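Local structure of hemolysin activator protein CdiB (Acinetobacter baumannii ACICU, 6WIL) at residues K340-F345 / L354-S359; F286-Y291 / N311-N316; K336-E341 / D381-M386; E4-P9 / Y293-V298. The protein probably exports the toxin protein of a contact-dependent growth inhibition system across the outer membrane, as a two-partner secretion (TpsB) transporter of the Omp85 superfamily. All blocks are in the same frame, centred on the assembly; numbering follows the deposited sequence.

Contact 1 (K340-F345 / L354-S359); sequences KESQSF and LHRKTS
K340 and S342 face T358 and R356 as hydrogen-bonded pairs of an antiparallel hairpin, with E341 opposite K357 as the non-hydrogen-bonded pair between them. The bond from K340 N to T358 O is 2.7 Å long and nearly straight (175°), whereas the equally short one from S342 N to R356 O is clearly bent (138°). On the E341 face, the acid and K357 run side by side in the same direction. E341 CG lies anti to its backbone N (chi1 -171°), and its carboxylate rests along the lysine methylenes, E341 OE2 coming 3.3 Å from K357 CE. The charged ends stay further apart, E341 OE2 to K357 NZ 4.1 Å, beyond a salt bridge. Next along, H355 and Q343 also lie alongside each other. H355 CD2 is 3.6 Å from Q343 OE1, which comes to the ring edge, and S342 O sits over one ring face towards its rim. The amide nitrogen of Q343 is bonded to N311 of the preceding strand. The other face carries T358 OG1 against K340 CB at 3.3 Å. Beyond the bridged pairs, L354 CD1 packs on S344 OG at 3.8 Å. R356 passes S342 OG at its guanidinium edge and forms its salt bridge with D5 of the N-terminal segment. Across the hairpin, cohesion is thus carried largely by the backbone; E341 and K357 touch through methylenes, with probably some attraction between their ends, and R356 turns to D5.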
# COMPACT_ATOMS: atom_id res chain seq x y z
N LYS A 340 20.36 2.57 -11.97
CA LYS A 340 21.17 3.27 -10.98
C LYS A 340 22.54 3.60 -11.57
O LYS A 340 23.08 2.85 -12.38
CB LYS A 340 21.37 2.43 -9.72
CG LYS A 340 20.46 2.79 -8.57
CD LYS A 340 21.15 2.54 -7.22
CE LYS A 340 22.22 3.59 -6.94
NZ LYS A 340 22.87 3.39 -5.62
N GLU A 341 23.09 4.73 -11.14
CA GLU A 341 24.42 5.15 -11.55
C GLU A 341 25.07 5.88 -10.39
O GLU A 341 24.44 6.72 -9.74
CB GLU A 341 24.37 6.03 -12.79
CG GLU A 341 25.73 6.32 -13.39
CD GLU A 341 25.65 6.58 -14.89
OE1 GLU A 341 24.67 6.13 -15.52
OE2 GLU A 341 26.57 7.23 -15.42
N SER A 342 26.33 5.56 -10.12
CA SER A 342 27.03 6.09 -8.96
C SER A 342 28.50 6.26 -9.29
O SER A 342 29.11 5.40 -9.93
CB SER A 342 26.87 5.16 -7.75
OG SER A 342 27.73 5.54 -6.69
N GLN A 343 29.07 7.38 -8.84
CA GLN A 343 30.50 7.63 -8.99
C GLN A 343 31.01 8.34 -7.75
O GLN A 343 30.29 9.10 -7.10
CB GLN A 343 30.79 8.46 -10.25
CG GLN A 343 30.08 9.79 -10.31
CD GLN A 343 30.25 10.45 -11.66
OE1 GLN A 343 30.78 9.85 -12.60
NE2 GLN A 343 29.81 11.70 -11.77
N SER A 344 32.27 8.07 -7.41
CA SER A 344 32.91 8.62 -6.22
C SER A 344 34.16 9.40 -6.59
O SER A 344 34.78 9.16 -7.63
CB SER A 344 33.26 7.50 -5.22
OG SER A 344 32.13 6.70 -4.94
N PHE A 345 34.54 10.33 -5.72
CA PHE A 345 35.69 11.20 -5.97
C PHE A 345 36.52 11.33 -4.70
O PHE A 345 36.03 11.16 -3.58
CB PHE A 345 35.27 12.60 -6.44
CG PHE A 345 34.54 12.61 -7.76
CD1 PHE A 345 33.18 12.35 -7.81
CD2 PHE A 345 35.21 12.90 -8.93
CE1 PHE A 345 32.51 12.37 -9.02
CE2 PHE A 345 34.55 12.92 -10.14
CZ PHE A 345 33.19 12.66 -10.18
N LEU A 354 35.00 2.56 -8.51
CA LEU A 354 33.76 2.82 -7.79
C LEU A 354 32.67 3.39 -8.67
O LEU A 354 31.59 3.73 -8.16
CB LEU A 354 34.02 3.75 -6.60
CG LEU A 354 34.81 3.12 -5.46
CD1 LEU A 354 34.75 3.99 -4.22
CD2 LEU A 354 34.29 1.72 -5.16
N HIS A 355 32.92 3.53 -9.97
CA HIS A 355 31.89 3.95 -10.91
C HIS A 355 30.97 2.77 -11.21
O HIS A 355 31.42 1.75 -11.76
CB HIS A 355 32.52 4.49 -12.19
CG HIS A 355 31.55 5.12 -13.13
ND1 HIS A 355 30.65 4.39 -13.88
CD2 HIS A 355 31.34 6.42 -13.45
CE1 HIS A 355 29.92 5.22 -14.62
NE2 HIS A 355 30.32 6.45 -14.38
N ARG A 356 29.70 2.88 -10.84
CA ARG A 356 28.78 1.76 -10.91
C ARG A 356 27.50 2.17 -11.62
O ARG A 356 26.80 3.08 -11.16
CB ARG A 356 28.46 1.23 -9.51
CG ARG A 356 29.62 0.48 -8.88
CD ARG A 356 29.42 0.23 -7.39
NE ARG A 356 29.51 1.46 -6.61
CZ ARG A 356 29.97 1.51 -5.36
NH1 ARG A 356 30.02 2.67 -4.71
NH2 ARG A 356 30.39 0.41 -4.76
N LYS A 357 27.20 1.51 -12.73
CA LYS A 357 25.90 1.57 -13.38
C LYS A 357 25.22 0.22 -13.22
O LYS A 357 25.81 -0.81 -13.55
CB LYS A 357 26.02 1.92 -14.87
CG LYS A 357 26.69 3.24 -15.18
CD LYS A 357 26.58 3.54 -16.67
CE LYS A 357 27.57 4.60 -17.11
NZ LYS A 357 27.49 4.84 -18.58
N THR A 358 23.99 0.23 -12.70
CA THR A 358 23.21 -1.00 -12.57
C THR A 358 21.80 -0.75 -13.09
O THR A 358 21.32 0.38 -13.16
CB THR A 358 23.14 -1.50 -11.12
OG1 THR A 358 22.30 -0.65 -10.34
CG2 THR A 358 24.53 -1.55 -10.49
N SER A 359 21.14 -1.84 -13.47
CA SER A 359 19.76 -1.78 -13.94
C SER A 359 19.12 -3.15 -13.73
O SER A 359 19.81 -4.16 -13.59
CB SER A 359 19.69 -1.39 -15.42
OG SER A 359 20.00 -2.49 -16.25

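Contact 2 (F286-Y291 / N311-N316); sequences FSYNDY and NSQQAN
The Y288 ring stands obliquely beside Q314 O and Q313 CB, with Y288 CD1 3.7 Å from Q314 O. Y288 and the Q313 side chain point the same way, ring and amide planes 45° apart, and Y288 OH reaches Q313 CG at 3.8 Å. D290 flanks the same methylene, D290 OD2 also standing 3.8 Å from Q313 CG. The glutamine chain bends at chi2 (78°), which sends CD off to one side, and Q313 OE1 takes a 3.0 Å hydrogen bond from N311 ND2 in its carbonyl plane, on a lone pair. Beneath these groups the strands run antiparallel, and S287 with N316, N289 with Q314 and Y291 with S312 form hydrogen-bonded pairs. Y291 N to S312 O measures 2.8 Å, N289 N to Q314 O 2.9 Å. On the face of these three pairs, S287 OG packs on N316 CB at 3.4 Å, while N289 reaches away to Q14 of helix 8-27 and to S270 of strand 266-279. That helix probably lies in the barrel lumen, as in related TpsB transporters. The chemistry is two-sided: on the helix-facing side N289 gives the helix a hydrogen bond and Y291 and S312 pack on it, whereas the Y288 face pairs an aromatic ring and a carboxylate with the aliphatic part of one glutamine.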
# COMPACT_ATOMS: atom_id res chain seq x y z
N PHE A 286 6.36 6.89 -11.90
CA PHE A 286 7.78 7.00 -12.17
C PHE A 286 8.39 7.93 -11.13
O PHE A 286 7.73 8.85 -10.63
CB PHE A 286 8.08 7.46 -13.61
CG PHE A 286 8.01 8.95 -13.82
CD1 PHE A 286 9.08 9.76 -13.51
CD2 PHE A 286 6.89 9.52 -14.41
CE1 PHE A 286 9.03 11.13 -13.72
CE2 PHE A 286 6.83 10.88 -14.64
CZ PHE A 286 7.90 11.69 -14.29
N SER A 287 9.64 7.66 -10.78
CA SER A 287 10.34 8.44 -9.77
C SER A 287 11.79 8.61 -10.18
O SER A 287 12.32 7.89 -11.03
CB SER A 287 10.24 7.77 -8.39
OG SER A 287 10.54 6.39 -8.46
N TYR A 288 12.43 9.59 -9.55
CA TYR A 288 13.83 9.90 -9.82
C TYR A 288 14.43 10.45 -8.54
O TYR A 288 13.82 11.28 -7.87
CB TYR A 288 13.96 10.90 -10.97
CG TYR A 288 15.34 11.51 -11.14
CD1 TYR A 288 16.32 10.89 -11.90
CD2 TYR A 288 15.65 12.73 -10.55
CE1 TYR A 288 17.57 11.46 -12.07
CE2 TYR A 288 16.90 13.31 -10.71
CZ TYR A 288 17.85 12.67 -11.47
OH TYR A 288 19.10 13.24 -11.62
N ASN A 289 15.62 9.96 -8.19
CA ASN A 289 16.32 10.41 -7.00
C ASN A 289 17.74 10.80 -7.37
O ASN A 289 18.43 10.06 -8.07
CB ASN A 289 16.34 9.33 -5.91
CG ASN A 289 17.10 9.75 -4.68
OD1 ASN A 289 18.11 9.14 -4.32
ND2 ASN A 289 16.65 10.83 -4.04
N ASP A 290 18.17 11.97 -6.90
CA ASP A 290 19.54 12.45 -7.06
C ASP A 290 20.13 12.66 -5.68
O ASP A 290 19.55 13.37 -4.85
CB ASP A 290 19.57 13.75 -7.87
CG ASP A 290 20.94 14.03 -8.48
OD1 ASP A 290 21.95 13.95 -7.75
OD2 ASP A 290 21.00 14.34 -9.69
N TYR A 291 21.26 12.02 -5.42
CA TYR A 291 21.88 12.05 -4.10
C TYR A 291 23.33 12.50 -4.22
O TYR A 291 24.07 11.99 -5.07
CB TYR A 291 21.81 10.67 -3.43
CG TYR A 291 22.49 10.60 -2.09
CD1 TYR A 291 21.95 11.22 -0.98
CD2 TYR A 291 23.69 9.91 -1.94
CE1 TYR A 291 22.57 11.16 0.25
CE2 TYR A 291 24.32 9.84 -0.71
CZ TYR A 291 23.76 10.47 0.38
OH TYR A 291 24.39 10.40 1.60
N ASN A 311 28.22 11.43 -6.36
CA ASN A 311 26.82 11.60 -6.74
C ASN A 311 26.21 10.25 -7.09
O ASN A 311 26.91 9.29 -7.41
CB ASN A 311 26.69 12.58 -7.92
CG ASN A 311 27.61 12.23 -9.07
OD1 ASN A 311 28.74 12.72 -9.14
ND2 ASN A 311 27.14 11.37 -9.96
N SER A 312 24.88 10.20 -7.03
CA SER A 312 24.15 8.97 -7.34
C SER A 312 22.78 9.34 -7.88
O SER A 312 22.11 10.21 -7.32
CB SER A 312 24.02 8.09 -6.10
OG SER A 312 23.86 6.73 -6.45
N GLN A 313 22.38 8.69 -8.97
CA GLN A 313 21.09 8.92 -9.59
C GLN A 313 20.35 7.60 -9.71
O GLN A 313 20.97 6.55 -9.91
CB GLN A 313 21.22 9.57 -10.99
CG GLN A 313 21.97 10.89 -11.01
CD GLN A 313 23.48 10.72 -10.95
OE1 GLN A 313 24.11 11.04 -9.94
NE2 GLN A 313 24.07 10.20 -12.02
N GLN A 314 19.03 7.65 -9.60
CA GLN A 314 18.20 6.46 -9.71
C GLN A 314 16.88 6.83 -10.37
O GLN A 314 16.20 7.75 -9.92
CB GLN A 314 17.95 5.82 -8.34
CG GLN A 314 17.32 4.44 -8.41
CD GLN A 314 17.39 3.71 -7.07
OE1 GLN A 314 17.97 4.22 -6.11
NE2 GLN A 314 16.81 2.52 -7.01
N ALA A 315 16.52 6.10 -11.42
CA ALA A 315 15.27 6.31 -12.15
C ALA A 315 14.45 5.03 -12.10
O ALA A 315 14.98 3.93 -12.29
CB ALA A 315 15.54 6.72 -13.60
N ASN A 316 13.14 5.18 -11.85
CA ASN A 316 12.25 4.03 -11.70
C ASN A 316 10.97 4.24 -12.48
O ASN A 316 10.41 5.34 -12.50
CB ASN A 316 11.90 3.77 -10.23
CG ASN A 316 13.03 3.10 -9.47
OD1 ASN A 316 14.20 3.40 -9.68
ND2 ASN A 316 12.67 2.17 -8.60

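Contact 3 (K336-E341 / D381-M386); sequences KLYHKE and DYRRGM
Y338 and R383 make the main packing contact, their side chains crossing at about a right angle with ring and guanidinium planes 63° apart. Y338 OH comes 3.2 Å from R383 CD, and Y338 CE2 lies 3.9 Å from R383 CG, so the closest approaches are to the arginine's methylenes. The arginine chain is bent twice, at chi2 and chi3, and its guanidinium forms a salt bridge with D453. Y338 OH also lies 3.2 Å from G385 CA. Glycine has no side chain between them, and that is what lets the oxygen come so near the backbone. R384 O is somewhat further from Y338 OH, at 3.6 Å.

The charged interaction is a single, long salt bridge, K336 NZ to D381 OD2 at 3.8 Å, with the two side chains crossing obliquely. D381 has further partners: OD2 is hydrogen-bonded to Y334, just before the first segment, and OD1 to N362. The lysine is therefore one of several groups around the carboxylate, and together they would help to stabilise its probable negative charge.

No backbone bond links the two segments. Strand 349-371 lies between strands 329-346 and 374-386 in the barrel wall, pairing with both, and the axes of segments 336-341 and 381-386 approach to 9.0 Å at 39° to each other. Y338 and R383 both touch N362 on the middle strand, to which D381 is bonded, while D453 comes from the long loop between strands 432-444 and 476-487.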
# COMPACT_ATOMS: atom_id res chain seq x y z
N LYS A 336 8.50 -3.29 -11.61
CA LYS A 336 9.33 -2.09 -11.59
C LYS A 336 10.48 -2.23 -12.58
O LYS A 336 11.02 -3.33 -12.77
CB LYS A 336 9.92 -1.82 -10.20
CG LYS A 336 8.91 -1.53 -9.11
CD LYS A 336 9.61 -1.35 -7.77
CE LYS A 336 8.63 -1.36 -6.62
NZ LYS A 336 9.24 -2.00 -5.41
N LEU A 337 10.86 -1.12 -13.20
CA LEU A 337 12.09 -1.00 -13.96
C LEU A 337 12.94 0.08 -13.30
O LEU A 337 12.44 1.17 -13.00
CB LEU A 337 11.83 -0.64 -15.42
CG LEU A 337 11.17 -1.71 -16.29
CD1 LEU A 337 11.23 -1.30 -17.75
CD2 LEU A 337 11.86 -3.05 -16.08
N TYR A 338 14.22 -0.22 -13.06
CA TYR A 338 15.09 0.72 -12.37
C TYR A 338 16.45 0.78 -13.05
O TYR A 338 16.92 -0.21 -13.63
CB TYR A 338 15.27 0.35 -10.88
CG TYR A 338 16.09 -0.90 -10.62
CD1 TYR A 338 17.48 -0.85 -10.53
CD2 TYR A 338 15.47 -2.13 -10.45
CE1 TYR A 338 18.22 -1.98 -10.29
CE2 TYR A 338 16.21 -3.27 -10.20
CZ TYR A 338 17.58 -3.19 -10.13
OH TYR A 338 18.32 -4.33 -9.88
N HIS A 339 17.08 1.95 -12.97
CA HIS A 339 18.45 2.16 -13.41
C HIS A 339 19.17 3.01 -12.37
O HIS A 339 18.64 4.04 -11.94
CB HIS A 339 18.50 2.85 -14.78
CG HIS A 339 19.88 3.29 -15.18
ND1 HIS A 339 20.39 4.53 -14.87
CD2 HIS A 339 20.86 2.64 -15.87
CE1 HIS A 339 21.62 4.63 -15.34
NE2 HIS A 339 21.93 3.50 -15.95
N LYS A 340 20.36 2.57 -11.97
CA LYS A 340 21.17 3.27 -10.98
C LYS A 340 22.54 3.60 -11.57
O LYS A 340 23.08 2.85 -12.38
CB LYS A 340 21.37 2.43 -9.72
CG LYS A 340 20.46 2.79 -8.57
CD LYS A 340 21.15 2.54 -7.22
CE LYS A 340 22.22 3.59 -6.94
NZ LYS A 340 22.87 3.39 -5.62
N GLU A 341 23.09 4.73 -11.14
CA GLU A 341 24.42 5.15 -11.55
C GLU A 341 25.07 5.88 -10.39
O GLU A 341 24.44 6.72 -9.74
CB GLU A 341 24.37 6.03 -12.79
CG GLU A 341 25.73 6.32 -13.39
CD GLU A 341 25.65 6.58 -14.89
OE1 GLU A 341 24.67 6.13 -15.52
OE2 GLU A 341 26.57 7.23 -15.42
N ASP A 381 8.58 -9.15 -2.99
CA ASP A 381 9.21 -8.60 -4.18
C ASP A 381 10.34 -9.51 -4.63
O ASP A 381 11.10 -10.03 -3.81
CB ASP A 381 9.73 -7.18 -3.89
CG ASP A 381 10.42 -6.54 -5.09
OD1 ASP A 381 11.61 -6.82 -5.30
OD2 ASP A 381 9.76 -5.75 -5.80
N TYR A 382 10.44 -9.70 -5.95
CA TYR A 382 11.54 -10.42 -6.57
C TYR A 382 12.30 -9.45 -7.45
O TYR A 382 11.72 -8.82 -8.34
CB TYR A 382 11.04 -11.61 -7.40
CG TYR A 382 12.14 -12.43 -8.03
CD1 TYR A 382 12.80 -13.41 -7.31
CD2 TYR A 382 12.53 -12.22 -9.35
CE1 TYR A 382 13.82 -14.16 -7.88
CE2 TYR A 382 13.54 -12.97 -9.93
CZ TYR A 382 14.18 -13.94 -9.19
OH TYR A 382 15.18 -14.68 -9.76
N ARG A 383 13.60 -9.32 -7.20
CA ARG A 383 14.44 -8.37 -7.92
C ARG A 383 15.55 -9.10 -8.65
O ARG A 383 16.08 -10.11 -8.16
CB ARG A 383 15.03 -7.33 -6.96
CG ARG A 383 15.65 -6.13 -7.65
CD ARG A 383 17.15 -6.10 -7.48
NE ARG A 383 17.55 -5.33 -6.31
CZ ARG A 383 18.80 -5.23 -5.88
NH1 ARG A 383 19.77 -5.87 -6.52
NH2 ARG A 383 19.09 -4.50 -4.81
N ARG A 384 15.88 -8.60 -9.84
CA ARG A 384 16.99 -9.10 -10.65
C ARG A 384 17.68 -7.90 -11.28
O ARG A 384 17.01 -7.05 -11.87
CB ARG A 384 16.49 -10.06 -11.74
CG ARG A 384 16.35 -11.50 -11.28
CD ARG A 384 17.58 -12.30 -11.62
NE ARG A 384 17.87 -12.23 -13.05
CZ ARG A 384 17.30 -13.02 -13.96
NH1 ARG A 384 16.41 -13.93 -13.59
NH2 ARG A 384 17.62 -12.89 -15.24
N GLY A 385 18.99 -7.83 -11.16
CA GLY A 385 19.73 -6.66 -11.61
C GLY A 385 21.05 -7.03 -12.25
O GLY A 385 21.70 -8.01 -11.88
N MSE A 386 21.45 -6.20 -13.22
CA MSE A 386 22.74 -6.32 -13.89
C MSE A 386 23.80 -5.47 -13.18
O MSE A 386 23.47 -4.71 -12.28
CB MSE A 386 22.66 -5.89 -15.35
CG MSE A 386 21.53 -6.52 -16.15
SE MSE A 386 21.86 -6.42 -18.07
CE MSE A 386 20.50 -5.12 -18.59

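Contact 4 (E4-P9 / Y293-V298); sequences EDVSLP and YRQGTV
S7 sets its CB over one face of the Y293 ring, a CH-pi contact with S7 CB 3.8 Å from the ring centroid and 25° off the normal. The offset is towards the hydroxyl end, where S7 CB is 3.4 Å from Y293 CZ. Beside it, Q295 NE2 gives a hydrogen bond to V6 O that is long, at 3.3 Å, and bent. The oxygen lies near the amide plane of Q295, but the donor stands well above the carbonyl plane of V6 (49° out of it). Q295 OE1 lies as near to V6 O as NE2 does, 3.3 Å, but as a second acceptor it adds no bond; Q295 OE1 also touches V6 CG2 at 3.7 Å. The glutamine reaches this far because CG is anti to the backbone N (chi1 -174°) and the chain beyond it is extended.

The contact joins the turn that leads into helix 8-27 to the end of barrel strand 282-295. In TpsB transporters of known structure such an N-terminal helix plugs the pore, and here its start is held against the barrel wall.

Behind the first shell, D5 to L8 form a type I beta turn, with L8 N bonded to D5 O at 3.2 Å, and this turn presents V6 O and S7 side by side. S7 OG donates to D5 OD1 over 2.7 Å, arriving from above the carboxylate plane. On the barrel side, Y308 of strand 308-326 bonds through its backbone to Q295 and also touches V6, and Y293 packs against S344 of strand 329-346.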
# COMPACT_ATOMS: atom_id res chain seq x y z
N GLU A 4 37.49 0.75 -1.20
CA GLU A 4 36.70 1.22 -0.07
C GLU A 4 35.75 2.32 -0.53
O GLU A 4 36.20 3.30 -1.12
CB GLU A 4 37.61 1.74 1.04
CG GLU A 4 36.89 2.17 2.30
CD GLU A 4 37.78 2.05 3.52
OE1 GLU A 4 37.43 2.62 4.58
OE2 GLU A 4 38.82 1.38 3.42
N ASP A 5 34.46 2.14 -0.28
CA ASP A 5 33.49 3.22 -0.42
C ASP A 5 33.29 3.79 0.98
O ASP A 5 32.53 3.25 1.78
CB ASP A 5 32.18 2.75 -1.03
CG ASP A 5 31.35 3.90 -1.59
OD1 ASP A 5 31.88 5.02 -1.69
OD2 ASP A 5 30.16 3.68 -1.92
N VAL A 6 34.01 4.88 1.28
CA VAL A 6 33.91 5.54 2.56
C VAL A 6 32.53 6.13 2.81
O VAL A 6 32.25 6.59 3.91
CB VAL A 6 34.99 6.65 2.66
CG1 VAL A 6 36.34 6.13 2.19
CG2 VAL A 6 34.57 7.86 1.86
N SER A 7 31.66 6.12 1.79
CA SER A 7 30.34 6.72 1.87
C SER A 7 29.22 5.71 2.10
O SER A 7 28.08 6.13 2.32
CB SER A 7 30.05 7.50 0.57
OG SER A 7 30.05 6.63 -0.55
N LEU A 8 29.52 4.41 2.06
CA LEU A 8 28.54 3.34 2.21
C LEU A 8 27.58 3.58 3.38
O LEU A 8 26.38 3.32 3.24
CB LEU A 8 29.23 1.98 2.38
CG LEU A 8 28.32 0.75 2.46
CD1 LEU A 8 27.94 0.25 1.07
CD2 LEU A 8 28.98 -0.36 3.28
N PRO A 9 28.05 4.07 4.54
CA PRO A 9 27.08 4.42 5.60
C PRO A 9 26.05 5.46 5.18
O PRO A 9 24.85 5.26 5.41
CB PRO A 9 27.99 4.94 6.73
CG PRO A 9 29.26 4.21 6.54
CD PRO A 9 29.43 4.11 5.05
N TYR A 293 26.89 13.86 -1.76
CA TYR A 293 27.50 13.92 -0.43
C TYR A 293 28.88 14.56 -0.53
O TYR A 293 29.49 14.60 -1.60
CB TYR A 293 27.60 12.53 0.20
CG TYR A 293 28.59 11.63 -0.49
CD1 TYR A 293 28.20 10.84 -1.56
CD2 TYR A 293 29.92 11.57 -0.07
CE1 TYR A 293 29.11 10.01 -2.20
CE2 TYR A 293 30.83 10.75 -0.70
CZ TYR A 293 30.42 9.98 -1.77
OH TYR A 293 31.32 9.15 -2.40
N ARG A 294 29.35 15.06 0.61
CA ARG A 294 30.73 15.47 0.81
C ARG A 294 31.16 15.01 2.19
O ARG A 294 30.42 15.17 3.16
CB ARG A 294 30.91 16.99 0.69
CG ARG A 294 30.66 17.55 -0.71
CD ARG A 294 30.80 19.07 -0.72
NE ARG A 294 30.45 19.65 -2.02
CZ ARG A 294 30.41 20.95 -2.28
NH1 ARG A 294 30.69 21.83 -1.32
NH2 ARG A 294 30.08 21.39 -3.49
N GLN A 295 32.36 14.43 2.28
CA GLN A 295 32.81 13.83 3.52
C GLN A 295 34.28 14.15 3.77
O GLN A 295 35.11 14.07 2.85
CB GLN A 295 32.60 12.31 3.50
CG GLN A 295 32.91 11.64 4.82
CD GLN A 295 32.66 10.15 4.75
OE1 GLN A 295 33.52 9.35 5.13
NE2 GLN A 295 31.49 9.76 4.27
N GLY A 296 34.60 14.49 5.01
CA GLY A 296 35.93 14.89 5.41
C GLY A 296 35.91 16.22 6.14
O GLY A 296 34.86 16.83 6.34
N THR A 297 37.10 16.66 6.54
CA THR A 297 37.26 17.93 7.23
C THR A 297 37.63 19.00 6.21
O THR A 297 38.64 18.87 5.50
CB THR A 297 38.33 17.83 8.32
OG1 THR A 297 37.90 16.91 9.32
CG2 THR A 297 38.55 19.19 8.96
N VAL A 298 36.82 20.06 6.13
CA VAL A 298 37.01 21.08 5.11
C VAL A 298 38.29 21.87 5.35
O VAL A 298 38.96 22.30 4.40
CB VAL A 298 35.78 22.00 5.05
CG1 VAL A 298 34.56 21.23 4.55
CG2 VAL A 298 35.50 22.63 6.41

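In the fold
Contacts 1 and 2 are pairings of neighbouring strands in one 16-stranded barrel, and strands 308-326 and 329-346 pair to join them side by side. Contact 3 overlaps contact 1 at K340 and E341 of strand 329-346, which of the two contribute only to contact 1; it skips a strand, has no backbone hydrogen bonds and depends on side chains reaching across. Contacts 1 and 3 lie nearer the surface; contacts 2 and 4 are partly buried, contact 2 beside the plug helix and contact 4 at its start. Contact 4 alone brings in a part from outside the barrel sheet, through one side-chain-to-backbone bond and a CH-pi contact, and the D5–R356 salt bridge ties it to contact 1.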